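Long-range contacts in multidrug resistance protein (Vibrio cholerae, PDB 1YC9), which probably serves as the outer-membrane exit duct of a multidrug efflux system, carrying toxic compounds out of the cell: residues S79-V85 against G97-T103; T288-G294 against A310-A316; L177-R181 against R390-G394. The protein carries 1 engineered substitution. All blocks are in the same frame, centred on the assembly; numbering follows the deposited sequence.

How the interactions relate
Interactions 1 and 2 belong to the same antiparallel sheet: the first pairs strand 73-84 with 98-111, the second pairs 286-298 with 309-322, and the two inner strands are neighbours. Their centres lie about 23 Å apart, with nearest atoms about 7 Å apart. The edges of this sheet continue into other subunits, and bound octyl glucoside touches Gly294 of interaction 2. Interaction 3 lies at the far end of the long helices, its centre about 115 Å from that of interaction 1 and about 108 Å from that of interaction 2. Helices 117-183 and 326-391, which follow strands 98-111 and 309-322, span the distance, separating the beta-barrel end from the helix tips.

Interaction 1: residues S79-V85 against G97-T103; sequences SATESKV and GWNDYGT
Ser79 OG is gripped twice. Across the strands, Ser79 OG shares a 2.6 Å hydrogen bond with Thr103 OG1. A second bond, 2.8 Å long, joins Ser79 OG to water 1, which also holds the hydroxyl of Thr81. Each of the two side-chain oxygens of the Ser79-Thr103 pair stands between its own backbone N and carbonyl carbon (chi1 74° in Ser79, 71° in Thr103), which turns the pair together above a hydrogen-bonded bridge. Short hydroxyl side chains suit this position because they can meet directly without pushing the strands apart.

Six backbone bonds, from the Ser79-Thr103, Thr81-Tyr101 and Ser83-Asn99 pairs, knit the strands together. On the same face, the Tyr101 ring runs past Ser83, Tyr101 CE1 lying 3.8 Å from Ser83 CB, while Thr81 O meets the ring at its edge. A water ties Tyr101 OH to Ser83 O, and Tyr89 of the third subunit packs against Tyr101.

The face bearing Lys84 and Trp98 works differently. Lys84 CB sits over the five-membered ring of Trp98, 3.5 Å from its centroid, a CH-pi contact that uses the aliphatic root of the lysine. NZ travels on to Val85 O and to a salt bridge with Asp309 of the second subunit. The Glu82 carboxylate lies nearly coplanar with the indole. Glu82 OE1 is 4.6 Å from Asp100 OD1, a mild like-charge proximity that the bond from Leu300 N to Asp100 OD2 may offset. This two-faced antiparallel ladder, extended by a neighbouring chain's strand, is characteristic of the trimeric beta-barrel of outer membrane factors.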
# COMPACT_ATOMS: atom_id res chain seq x y z
N SER A 79 -49.65 -14.12 7.01
CA SER A 79 -49.43 -14.50 8.43
C SER A 79 -50.58 -15.31 8.92
O SER A 79 -51.70 -15.26 8.43
CB SER A 79 -49.27 -13.21 9.27
OG SER A 79 -50.51 -12.57 9.42
N ALA A 80 -50.30 -16.22 9.88
CA ALA A 80 -51.34 -16.91 10.59
C ALA A 80 -50.87 -16.90 12.03
O ALA A 80 -49.72 -17.18 12.27
CB ALA A 80 -51.48 -18.38 10.13
N THR A 81 -51.76 -16.52 12.90
CA THR A 81 -51.44 -16.24 14.29
C THR A 81 -52.47 -16.81 15.18
O THR A 81 -53.64 -16.60 14.99
CB THR A 81 -51.40 -14.70 14.48
OG1 THR A 81 -50.49 -14.14 13.55
CG2 THR A 81 -50.76 -14.33 15.82
N GLU A 82 -52.02 -17.46 16.27
CA GLU A 82 -52.86 -17.79 17.37
C GLU A 82 -52.56 -16.76 18.46
O GLU A 82 -51.43 -16.55 18.80
CB GLU A 82 -52.56 -19.20 17.94
CG GLU A 82 -53.67 -19.72 18.84
CD GLU A 82 -54.91 -20.20 18.06
OE1 GLU A 82 -54.85 -20.24 16.85
OE2 GLU A 82 -55.94 -20.50 18.67
N SER A 83 -53.60 -16.09 18.90
CA SER A 83 -53.46 -14.90 19.76
C SER A 83 -54.53 -14.87 20.82
O SER A 83 -55.71 -15.13 20.58
CB SER A 83 -53.57 -13.67 18.86
OG SER A 83 -53.88 -12.50 19.59
N LYS A 84 -54.12 -14.45 22.03
CA LYS A 84 -54.97 -14.19 23.15
C LYS A 84 -54.77 -12.71 23.48
O LYS A 84 -53.64 -12.31 23.63
CB LYS A 84 -54.58 -14.96 24.37
CG LYS A 84 -55.64 -14.84 25.41
CD LYS A 84 -55.17 -14.38 26.67
CE LYS A 84 -56.33 -14.32 27.71
NZ LYS A 84 -56.35 -12.97 28.30
N VAL A 85 -55.85 -11.97 23.48
CA VAL A 85 -55.82 -10.52 23.79
C VAL A 85 -56.05 -10.37 25.28
O VAL A 85 -56.86 -11.09 25.90
CB VAL A 85 -56.91 -9.81 22.97
CG1 VAL A 85 -57.03 -8.32 23.27
CG2 VAL A 85 -56.59 -10.00 21.50
N GLY A 97 -60.09 -15.84 25.09
CA GLY A 97 -59.18 -16.96 24.88
C GLY A 97 -58.28 -16.82 23.66
O GLY A 97 -58.02 -15.72 23.14
N TRP A 98 -57.77 -17.97 23.22
CA TRP A 98 -56.78 -18.03 22.17
C TRP A 98 -57.55 -18.26 20.90
O TRP A 98 -58.36 -19.22 20.83
CB TRP A 98 -55.73 -19.14 22.38
CG TRP A 98 -54.79 -18.73 23.43
CD1 TRP A 98 -55.06 -18.71 24.76
CD2 TRP A 98 -53.48 -18.29 23.28
NE1 TRP A 98 -53.97 -18.27 25.44
CE2 TRP A 98 -52.96 -18.04 24.56
CE3 TRP A 98 -52.61 -18.15 22.21
CZ2 TRP A 98 -51.71 -17.55 24.76
CZ3 TRP A 98 -51.34 -17.69 22.42
CH2 TRP A 98 -50.90 -17.42 23.70
N ASN A 99 -57.34 -17.40 19.91
CA ASN A 99 -58.01 -17.54 18.60
C ASN A 99 -57.06 -17.45 17.45
O ASN A 99 -56.02 -16.95 17.57
CB ASN A 99 -59.12 -16.51 18.49
CG ASN A 99 -60.14 -16.66 19.60
OD1 ASN A 99 -60.10 -15.93 20.60
ND2 ASN A 99 -61.08 -17.59 19.44
N ASP A 100 -57.44 -18.02 16.29
CA ASP A 100 -56.62 -17.98 15.13
C ASP A 100 -57.04 -16.80 14.19
O ASP A 100 -58.22 -16.49 14.06
CB ASP A 100 -56.72 -19.30 14.34
CG ASP A 100 -58.09 -19.67 13.98
OD1 ASP A 100 -59.00 -19.74 14.84
OD2 ASP A 100 -58.35 -20.01 12.75
N TYR A 101 -56.02 -16.20 13.62
CA TYR A 101 -56.17 -15.03 12.71
C TYR A 101 -55.34 -15.28 11.52
O TYR A 101 -54.27 -15.91 11.58
CB TYR A 101 -55.64 -13.81 13.42
CG TYR A 101 -56.42 -13.43 14.64
CD1 TYR A 101 -56.12 -13.98 15.88
CD2 TYR A 101 -57.37 -12.43 14.60
CE1 TYR A 101 -56.85 -13.64 16.98
CE2 TYR A 101 -58.08 -12.04 15.73
CZ TYR A 101 -57.81 -12.65 16.94
OH TYR A 101 -58.50 -12.24 18.08
N GLY A 102 -55.71 -14.71 10.36
CA GLY A 102 -54.84 -14.83 9.26
C GLY A 102 -54.86 -13.50 8.45
O GLY A 102 -55.84 -12.72 8.57
N THR A 103 -53.79 -13.30 7.74
CA THR A 103 -53.73 -12.19 6.78
C THR A 103 -53.04 -12.62 5.51
O THR A 103 -52.19 -13.56 5.48
CB THR A 103 -52.99 -10.98 7.35
OG1 THR A 103 -51.57 -11.22 7.45
CG2 THR A 103 -53.44 -10.58 8.68
O HOH W 1 -52.24 -13.33 11.45
O HOH W 2 -57.96 -13.58 20.36
O HOH W 3 -58.44 -13.21 23.00

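Interaction 2: residues T288-G294 against A310-A316; sequences TLSAFIG and AGAIGPA
Phe292 lays its ring across the opposite strand, where Gly311 CA sits over one face, 3.9 Å from the centroid and 17° off the normal. With chi1 at 84°, CG stands between the backbone N and carbonyl carbon, and the ring leans over its partner strand. Ala312 CB touches Phe292 CE2 at 3.7 Å and Ala310 CB approaches Phe292 CE1 at 4.0 Å, so two small methyls flank the glycine beneath the ring. On the other face of the sheet Gly311, having no side chain, lets Ile293 CD1 lie against the strand, 3.5 Å from Ala310 O.

Between the side chains of Leu289, Ala291 and Ile313 the packing is looser, though Ala291 CB lies 3.2 Å from Ala312 O. Ala291 CB meets CG1 of the exposed Ile313 at 4.0 Å, and Leu289 CD1 lies 4.1 Å from Ile313 CG1. At the far end Thr288 OG1 binds a water, which also donates a weak bond to Ala316 O. Eight backbone bonds run throughout. The aliphatic face of Leu289, Ala291, Ile293 and Ile313, with octyl glucoside about 4 Å from the Ile293 side chain and touching Gly294, is consistent with a membrane-spanning antiparallel beta hairpin of an outer membrane factor barrel.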
# COMPACT_ATOMS: atom_id res chain seq x y z
N THR A 288 -43.80 9.94 1.43
CA THR A 288 -43.82 8.54 0.97
C THR A 288 -45.27 8.22 0.67
O THR A 288 -46.20 9.01 0.96
CB THR A 288 -43.20 7.61 2.00
OG1 THR A 288 -43.81 7.90 3.25
CG2 THR A 288 -41.72 7.89 2.21
N LEU A 289 -45.48 7.14 -0.07
CA LEU A 289 -46.79 6.65 -0.34
C LEU A 289 -46.74 5.14 -0.04
O LEU A 289 -45.75 4.45 -0.39
CB LEU A 289 -47.13 6.86 -1.80
CG LEU A 289 -48.50 6.43 -2.28
CD1 LEU A 289 -49.64 7.28 -1.82
CD2 LEU A 289 -48.42 6.54 -3.84
N SER A 290 -47.76 4.67 0.68
CA SER A 290 -47.88 3.24 1.02
C SER A 290 -49.27 2.79 0.69
O SER A 290 -50.24 3.56 0.73
CB SER A 290 -47.66 3.01 2.56
OG SER A 290 -46.30 3.28 2.81
N ALA A 291 -49.41 1.51 0.42
CA ALA A 291 -50.68 0.96 0.18
C ALA A 291 -50.62 -0.56 0.40
O ALA A 291 -49.56 -1.17 0.32
CB ALA A 291 -51.17 1.27 -1.28
N PHE A 292 -51.79 -1.11 0.66
CA PHE A 292 -51.95 -2.56 0.66
C PHE A 292 -53.33 -2.95 0.31
O PHE A 292 -54.27 -2.15 0.40
CB PHE A 292 -51.55 -3.15 2.06
CG PHE A 292 -52.60 -3.11 3.08
CD1 PHE A 292 -53.45 -4.23 3.29
CD2 PHE A 292 -52.78 -2.01 3.88
CE1 PHE A 292 -54.44 -4.20 4.24
CE2 PHE A 292 -53.72 -2.02 4.87
CZ PHE A 292 -54.56 -3.05 5.04
N ILE A 293 -53.50 -4.22 -0.10
CA ILE A 293 -54.77 -4.77 -0.33
C ILE A 293 -54.66 -6.24 -0.03
O ILE A 293 -53.66 -6.82 -0.30
CB ILE A 293 -55.19 -4.62 -1.85
CG1 ILE A 293 -56.64 -4.99 -2.07
CG2 ILE A 293 -54.24 -5.37 -2.72
CD1 ILE A 293 -57.70 -4.28 -1.25
N GLY A 294 -55.71 -6.78 0.47
CA GLY A 294 -55.75 -8.21 0.83
C GLY A 294 -56.90 -8.57 1.72
O GLY A 294 -58.00 -8.07 1.66
N ALA A 310 -59.42 -6.07 3.19
CA ALA A 310 -58.87 -4.86 3.84
C ALA A 310 -57.88 -4.23 2.90
O ALA A 310 -57.15 -4.86 2.18
CB ALA A 310 -58.19 -5.17 5.14
N GLY A 311 -57.77 -2.91 2.99
CA GLY A 311 -56.86 -2.21 2.15
C GLY A 311 -56.70 -0.78 2.61
O GLY A 311 -57.52 -0.30 3.38
N ALA A 312 -55.65 -0.20 2.14
CA ALA A 312 -55.37 1.20 2.40
C ALA A 312 -54.42 1.83 1.43
O ALA A 312 -53.58 1.18 0.84
CB ALA A 312 -54.83 1.32 3.86
N ILE A 313 -54.53 3.15 1.25
CA ILE A 313 -53.57 3.88 0.53
C ILE A 313 -53.42 5.25 1.18
O ILE A 313 -54.41 5.87 1.53
CB ILE A 313 -54.01 4.12 -0.97
CG1 ILE A 313 -52.93 4.86 -1.68
CG2 ILE A 313 -55.36 4.66 -1.06
CD1 ILE A 313 -52.95 4.65 -3.16
N GLY A 314 -52.21 5.74 1.18
CA GLY A 314 -52.00 7.15 1.49
C GLY A 314 -50.60 7.62 1.64
O GLY A 314 -49.65 6.86 1.83
N PRO A 315 -50.45 8.92 1.49
CA PRO A 315 -49.15 9.56 1.67
C PRO A 315 -48.86 9.74 3.18
O PRO A 315 -49.82 9.83 3.98
CB PRO A 315 -49.33 10.88 0.95
CG PRO A 315 -50.72 11.20 1.15
CD PRO A 315 -51.49 9.90 1.11
N ALA A 316 -47.58 9.72 3.54
CA ALA A 316 -47.11 10.09 4.90
C ALA A 316 -46.00 11.11 4.69
O ALA A 316 -45.30 11.10 3.68
CB ALA A 316 -46.62 8.89 5.65
O HOH W 4 -42.54 9.72 4.91

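Interaction 3: residues L177-R181 against R390-G394; sequences LLEKR and RYQGG
Residues 177-181 form a regular helical turn near the end of helix 117-183, whereas 390-394 is the place where helix 326-391 stops. Tyr391 to Gly394 makes a type I turn, and the helix closes in a Schellman motif in which Gly394 N bonds to Tyr391 O and Leu395 N to Arg390 O. Gly394 is its C-prime residue with phi 64°, a conformation that glycine adopts readily. The two backbones keep well apart, Leu177 CA and Gln392 CA being 8.6 Å from each other, so side chains carry the contact.

Tyr391 bridges the gap. Its CG lies anti to the backbone N (chi1 -172°), extending the ring toward the other helix. Arg181 comes from the opposite direction and lays its guanidinium over one ring face, with CZ 4.2 Å from the centroid, a cation-pi contact in which the planes are tilted by 36°. The aliphatic part shares the packing, Arg181 CD lying 3.4 Å from Tyr391 CE2. Arginine suits the site because its methylenes and its flat cation can both cover an aromatic ring. Leu177 CD2 meets the ring edge, 3.9 Å from Tyr391 CD2, and Leu178 CD1 approaches Tyr391 CE2 at 3.5 Å, its side chain crossing the tyrosine at about a right angle.

Arg181 NH2 also makes a weak hydrogen bond to Leu186 O. Tyr398 and Val401 of helix 398-433 pack on Tyr391, and Ser191 and Ala195 of helix 189-223 on Leu178, so the contact draws together two helical hairpins at their tips.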
# COMPACT_ATOMS: atom_id res chain seq x y z
N LEU A 177 46.79 -15.49 -25.38
CA LEU A 177 47.94 -14.77 -25.89
C LEU A 177 48.99 -14.57 -24.80
O LEU A 177 50.18 -14.80 -25.03
CB LEU A 177 47.55 -13.41 -26.47
CG LEU A 177 48.75 -12.59 -26.99
CD1 LEU A 177 49.42 -13.26 -28.17
CD2 LEU A 177 48.32 -11.18 -27.35
N LEU A 178 48.56 -14.12 -23.62
CA LEU A 178 49.49 -13.81 -22.54
C LEU A 178 50.16 -15.07 -22.02
O LEU A 178 51.28 -15.02 -21.58
CB LEU A 178 48.81 -13.09 -21.38
CG LEU A 178 48.88 -11.56 -21.37
CD1 LEU A 178 48.31 -10.97 -22.66
CD2 LEU A 178 48.15 -11.00 -20.15
N GLU A 179 49.45 -16.19 -22.10
CA GLU A 179 49.98 -17.46 -21.66
C GLU A 179 51.05 -17.97 -22.64
O GLU A 179 52.07 -18.52 -22.19
CB GLU A 179 48.87 -18.48 -21.53
CG GLU A 179 48.16 -18.41 -20.19
CD GLU A 179 47.26 -19.62 -19.95
OE1 GLU A 179 46.46 -19.94 -20.85
OE2 GLU A 179 47.39 -20.25 -18.87
N LYS A 180 50.80 -17.83 -23.95
CA LYS A 180 51.77 -18.21 -24.97
C LYS A 180 53.02 -17.33 -24.80
O LYS A 180 54.16 -17.84 -24.82
CB LYS A 180 51.15 -18.09 -26.38
N ARG A 181 52.81 -16.04 -24.55
CA ARG A 181 53.93 -15.14 -24.31
C ARG A 181 54.72 -15.46 -23.06
O ARG A 181 55.95 -15.48 -23.10
CB ARG A 181 53.48 -13.70 -24.23
CG ARG A 181 53.11 -13.14 -25.61
CD ARG A 181 52.62 -11.72 -25.57
NE ARG A 181 53.58 -10.77 -24.98
CZ ARG A 181 54.17 -9.76 -25.62
NH1 ARG A 181 53.96 -9.54 -26.91
NH2 ARG A 181 55.00 -8.97 -24.97
N ARG A 390 49.95 -2.61 -30.20
CA ARG A 390 51.19 -2.33 -29.50
C ARG A 390 51.62 -3.50 -28.61
O ARG A 390 52.83 -3.77 -28.44
CB ARG A 390 51.10 -1.05 -28.65
CG ARG A 390 51.28 0.25 -29.43
CD ARG A 390 50.98 1.52 -28.64
NE ARG A 390 52.08 1.99 -27.81
CZ ARG A 390 53.23 2.51 -28.26
NH1 ARG A 390 53.49 2.63 -29.57
NH2 ARG A 390 54.14 2.92 -27.39
N TYR A 391 50.64 -4.18 -28.01
CA TYR A 391 50.99 -5.34 -27.19
C TYR A 391 51.47 -6.50 -28.09
O TYR A 391 52.49 -7.08 -27.84
CB TYR A 391 49.82 -5.78 -26.29
CG TYR A 391 50.24 -6.84 -25.31
CD1 TYR A 391 50.91 -6.52 -24.15
CD2 TYR A 391 50.04 -8.18 -25.59
CE1 TYR A 391 51.34 -7.52 -23.27
CE2 TYR A 391 50.47 -9.18 -24.72
CZ TYR A 391 51.12 -8.84 -23.56
OH TYR A 391 51.55 -9.84 -22.69
N GLN A 392 50.75 -6.82 -29.14
CA GLN A 392 51.14 -7.89 -30.04
C GLN A 392 52.52 -7.58 -30.70
O GLN A 392 53.02 -8.41 -31.46
CB GLN A 392 50.05 -8.12 -31.10
CG GLN A 392 48.71 -8.69 -30.56
CD GLN A 392 47.67 -9.00 -31.66
OE1 GLN A 392 47.19 -8.11 -32.38
NE2 GLN A 392 47.29 -10.27 -31.77
N GLY A 393 53.10 -6.41 -30.40
CA GLY A 393 54.41 -6.00 -30.89
C GLY A 393 55.38 -5.45 -29.85
O GLY A 393 56.38 -4.83 -30.20
N GLY A 394 55.13 -5.67 -28.57
CA GLY A 394 56.11 -5.31 -27.55
C GLY A 394 56.47 -3.85 -27.36
O GLY A 394 57.65 -3.53 -27.22